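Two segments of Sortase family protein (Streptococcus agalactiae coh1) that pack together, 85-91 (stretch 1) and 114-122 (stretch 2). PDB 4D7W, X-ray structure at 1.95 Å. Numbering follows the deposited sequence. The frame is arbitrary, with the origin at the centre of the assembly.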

ATOM      1  N   VAL A  85       1.497 -13.580   2.100  1.00 46.67           N
ATOM      2  CA  VAL A  85       1.363 -12.439   1.200  1.00 44.69           C
ATOM      3  C   VAL A  85       2.713 -11.996   0.634  1.00 45.07           C
ATOM      4  O   VAL A  85       2.861 -11.805  -0.581  1.00 47.31           O
ATOM      5  N   LEU A  86       3.707 -11.845   1.499  1.00 45.81           N
ATOM      6  CA  LEU A  86       4.961 -11.230   1.058  1.00 49.41           C
ATOM      7  C   LEU A  86       5.825 -12.165   0.195  1.00 50.11           C
ATOM      8  O   LEU A  86       6.730 -11.704  -0.499  1.00 46.47           O
ATOM      9  N   GLN A  87       5.539 -13.465   0.205  1.00 48.44           N
ATOM     10  CA  GLN A  87       6.339 -14.379  -0.603  1.00 55.86           C
ATOM     11  C   GLN A  87       6.161 -14.124  -2.103  1.00 55.62           C
ATOM     12  O   GLN A  87       7.072 -14.388  -2.877  1.00 56.79           O
ATOM     13  N   THR A  88       5.018 -13.579  -2.518  1.00 51.24           N
ATOM     14  CA  THR A  88       4.792 -13.330  -3.945  1.00 52.88           C
ATOM     15  C   THR A  88       4.184 -11.966  -4.283  1.00 51.81           C
ATOM     16  O   THR A  88       4.054 -11.618  -5.460  1.00 50.69           O
ATOM     17  N   SER A  89       3.795 -11.201  -3.268  1.00 45.26           N
ATOM     18  CA  SER A  89       3.088  -9.955  -3.527  1.00 47.00           C
ATOM     19  C   SER A  89       3.485  -8.856  -2.570  1.00 38.60           C
ATOM     20  O   SER A  89       4.386  -9.019  -1.754  1.00 33.24           O
ATOM     21  N   ILE A  90       2.794  -7.732  -2.681  1.00 33.59           N
ATOM     22  CA  ILE A  90       3.034  -6.620  -1.790  1.00 31.47           C
ATOM     23  C   ILE A  90       1.965  -6.618  -0.711  1.00 35.33           C
ATOM     24  O   ILE A  90       0.789  -6.863  -0.995  1.00 31.86           O
ATOM     25  N   GLY A  91       2.371  -6.340   0.520  1.00 32.83           N
ATOM     26  CA  GLY A  91       1.441  -6.328   1.622  1.00 27.20           C
ATOM     27  C   GLY A  91       1.128  -4.916   2.067  1.00 30.63           C
ATOM     28  O   GLY A  91       1.943  -4.004   1.920  1.00 30.78           O
ATOM     29  N   GLY A 114      13.450  -8.756  -2.574  1.00 51.61           N
ATOM     30  CA  GLY A 114      13.745  -9.888  -3.428  1.00 57.27           C
ATOM     31  C   GLY A 114      13.662 -11.243  -2.745  1.00 61.63           C
ATOM     32  O   GLY A 114      13.965 -11.388  -1.555  1.00 59.75           O
ATOM     33  N   LEU A 115      13.226 -12.233  -3.514  1.00 66.11           N
ATOM     34  CA  LEU A 115      13.305 -13.633  -3.121  1.00 70.37           C
ATOM     35  C   LEU A 115      13.865 -14.407  -4.310  1.00 77.28           C
ATOM     36  O   LEU A 115      13.948 -13.862  -5.413  1.00 74.57           O
ATOM     37  N   PRO A 116      14.260 -15.672  -4.085  1.00 85.74           N
ATOM     38  CA  PRO A 116      14.957 -16.518  -5.063  1.00 92.89           C
ATOM     39  C   PRO A 116      14.431 -16.439  -6.500  1.00 94.64           C
ATOM     40  O   PRO A 116      15.230 -16.552  -7.429  1.00 99.80           O
ATOM     41  N   SER A 117      13.128 -16.256  -6.687  1.00 90.03           N
ATOM     42  CA  SER A 117      12.582 -16.181  -8.041  1.00 93.11           C
ATOM     43  C   SER A 117      11.481 -15.135  -8.150  1.00 89.49           C
ATOM     44  O   SER A 117      10.420 -15.385  -8.727  1.00 87.38           O
ATOM     45  N   SER A 118      11.749 -13.958  -7.596  1.00 86.74           N
ATOM     46  CA  SER A 118      10.813 -12.845  -7.647  1.00 81.16           C
ATOM     47  C   SER A 118      11.492 -11.564  -7.157  1.00 71.21           C
ATOM     48  O   SER A 118      12.046 -11.530  -6.055  1.00 69.33           O
ATOM     49  N   ARG A 119      11.457 -10.518  -7.980  1.00 62.76           N
ATOM     50  CA  ARG A 119      12.118  -9.265  -7.641  1.00 58.08           C
ATOM     51  C   ARG A 119      11.454  -8.590  -6.444  1.00 52.05           C
ATOM     52  O   ARG A 119      12.134  -8.178  -5.507  1.00 52.45           O
ATOM     53  N   LEU A 120      10.129  -8.490  -6.476  1.00 49.76           N
ATOM     54  CA  LEU A 120       9.373  -7.753  -5.461  1.00 47.25           C
ATOM     55  C   LEU A 120       9.877  -6.300  -5.370  1.00 46.14           C
ATOM     56  O   LEU A 120       9.877  -5.580  -6.368  1.00 44.25           O
ATOM     57  N   PHE A 121      10.312  -5.869  -4.189  1.00 42.01           N
ATOM     58  CA  PHE A 121      10.853  -4.516  -4.040  1.00 41.71           C
ATOM     59  C   PHE A 121      12.399  -4.480  -4.089  1.00 49.62           C
ATOM     60  O   PHE A 121      13.019  -3.587  -3.509  1.00 42.66           O
ATOM     61  N   SER A 122      13.004  -5.443  -4.784  1.00 44.70           N
ATOM     62  CA  SER A 122      14.467  -5.489  -4.955  1.00 46.17           C
ATOM     63  C   SER A 122      15.072  -4.161  -5.386  1.00 48.16           C
ATOM     64  O   SER A 122      16.099  -3.734  -4.861  1.00 47.55           O
TER

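The contact between the two stretches is small, burying 293 Å² in total, and no hydrogen bond crosses it. It is made mainly of apolar side chains of stretch 2 set against the backbone of stretch 1, plus one aliphatic-aromatic contact.

Gly 114 makes no contact with stretch 1. Its phi is positive, and an ideal CB here would clash with Ser 122 OG. Leu 115 points toward stretch 1 with chi1 m and chi2 t. This brings Leu 115 CD1 to 3.6 Å from Gln 87 O. Gln 87 has its CA-to-CB bond away from stretch 2 (chi1 m, chi2 t); Gln 87 CG is 4.4 Å from Leu 115 CD1. Pro 116 and Ser 117 are exposed, poorly ordered and out of reach. Backbone hydrogen bonds in both directions between Leu 115 and Ser 118 close this loop. Ser 118 also points toward stretch 1, with chi1 p, but Ser 118 OG lies 4.0 Å from Gln 87 O.

Arg 119 does not reach stretch 1. Arg 119 O accepts hydrogen bonds from Ser 122 OG (2.8 Å) and Ser 122 N (3.0 Å), within a type II' turn. Arg 119 NH1 and NH2 are hydrogen-bonded elsewhere in the structure.

Leu 120 is buried. Its CB leaves sideways, but the m, t rotamer carries the end of the side chain nearer to stretch 1. Leu 120 CD1 lies 3.7 Å from Leu 86 O, and Leu 120 CD2 lies 3.8 Å from Thr 88 C. The CA-to-CB bonds of Thr 88 (chi1 p) and Ser 89 (chi1 m) point away from stretch 2; Thr 88 OG1 and Ser 89 OG share a weak hydrogen bond of 3.5 Å.

Phe 121 (m) also starts sideways and ends nearer. Ile 90 (m, m) does the same from stretch 1. Ile 90 CD1 sits over one face of the ring, 3.6 Å from Phe 121 CE1, in a CH-pi contact.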

ATOM      1  CB  VAL A  85       0.696 -11.226   1.890  1.00 41.87           C
ATOM      2  CG1 VAL A  85       0.852  -9.977   1.021  1.00 39.85           C
ATOM      3  CG2 VAL A  85      -0.773 -11.491   2.141  1.00 41.91           C
ATOM      4  CB  LEU A  86       5.766 -10.723   2.265  1.00 53.60           C
ATOM      5  CG  LEU A  86       5.187  -9.546   3.075  1.00 51.35           C
ATOM      6  CD1 LEU A  86       6.124  -9.185   4.225  1.00 53.07           C
ATOM      7  CD2 LEU A  86       4.886  -8.308   2.215  1.00 43.76           C
ATOM      8  CB  GLN A  87       6.016 -15.833  -0.252  1.00 61.63           C
ATOM      9  CG  GLN A  87       6.666 -16.272   1.062  1.00 69.91           C
ATOM     10  CD  GLN A  87       6.312 -17.695   1.480  1.00 77.57           C
ATOM     11  OE1 GLN A  87       5.541 -18.385   0.805  1.00 79.01           O
ATOM     12  NE2 GLN A  87       6.872 -18.137   2.605  1.00 79.47           N
ATOM     13  CB  THR A  88       3.861 -14.394  -4.549  1.00 59.87           C
ATOM     14  OG1 THR A  88       2.567 -14.304  -3.928  1.00 60.76           O
ATOM     15  CG2 THR A  88       4.444 -15.785  -4.350  1.00 59.88           C
ATOM     16  CB  SER A  89       1.583 -10.178  -3.446  1.00 46.59           C
ATOM     17  OG  SER A  89       1.190 -11.166  -4.376  1.00 56.12           O
ATOM     18  CB  ILE A  90       3.025  -5.284  -2.555  1.00 30.69           C
ATOM     19  CG1 ILE A  90       4.031  -5.329  -3.716  1.00 31.28           C
ATOM     20  CG2 ILE A  90       3.303  -4.125  -1.616  1.00 31.67           C
ATOM     21  CD1 ILE A  90       5.467  -5.619  -3.269  1.00 31.69           C
ATOM     22  CB  LEU A 115      11.938 -14.172  -2.687  1.00 66.03           C
ATOM     23  CG  LEU A 115      11.481 -13.775  -1.279  1.00 63.00           C
ATOM     24  CD1 LEU A 115      10.164 -14.446  -0.943  1.00 61.58           C
ATOM     25  CD2 LEU A 115      12.546 -14.127  -0.246  1.00 62.13           C
ATOM     26  CB  PRO A 116      14.757 -17.924  -4.492  1.00 94.73           C
ATOM     27  CG  PRO A 116      14.778 -17.703  -3.017  1.00 91.89           C
ATOM     28  CD  PRO A 116      14.106 -16.362  -2.790  1.00 87.32           C
ATOM     29  CB  SER A 117      12.057 -17.546  -8.488  1.00 99.01           C
ATOM     30  OG  SER A 117      10.950 -17.956  -7.707  1.00101.93           O
ATOM     31  CB  SER A 118       9.564 -13.154  -6.816  1.00 82.45           C
ATOM     32  OG  SER A 118       9.909 -13.538  -5.499  1.00 84.16           O
ATOM     33  CB  ARG A 119      12.131  -8.317  -8.848  1.00 64.11           C
ATOM     34  CG  ARG A 119      13.112  -8.721  -9.950  1.00 72.21           C
ATOM     35  CD  ARG A 119      13.018  -7.828 -11.195  1.00 77.83           C
ATOM     36  NE  ARG A 119      11.772  -8.020 -11.944  1.00 82.48           N
ATOM     37  CZ  ARG A 119      10.858  -7.072 -12.138  1.00 84.18           C
ATOM     38  NH1 ARG A 119      11.050  -5.855 -11.646  1.00 86.01           N
ATOM     39  NH2 ARG A 119       9.754  -7.331 -12.831  1.00 82.65           N
ATOM     40  CB  LEU A 120       9.462  -8.470  -4.111  1.00 44.49           C
ATOM     41  CG  LEU A 120       8.932  -9.911  -4.169  1.00 48.13           C
ATOM     42  CD1 LEU A 120       9.376 -10.753  -2.978  1.00 49.40           C
ATOM     43  CD2 LEU A 120       7.415  -9.912  -4.293  1.00 48.47           C
ATOM     44  CB  PHE A 121      10.367  -3.896  -2.731  1.00 39.80           C
ATOM     45  CG  PHE A 121       8.986  -3.253  -2.820  1.00 38.44           C
ATOM     46  CD1 PHE A 121       8.327  -3.143  -4.038  1.00 38.98           C
ATOM     47  CD2 PHE A 121       8.366  -2.757  -1.679  1.00 36.66           C
ATOM     48  CE1 PHE A 121       7.059  -2.550  -4.117  1.00 37.74           C
ATOM     49  CE2 PHE A 121       7.108  -2.152  -1.752  1.00 35.44           C
ATOM     50  CZ  PHE A 121       6.458  -2.061  -2.972  1.00 35.98           C
ATOM     51  CB  SER A 122      14.865  -6.550  -5.986  1.00 48.03           C
ATOM     52  OG  SER A 122      14.889  -7.834  -5.405  1.00 48.11           O
TER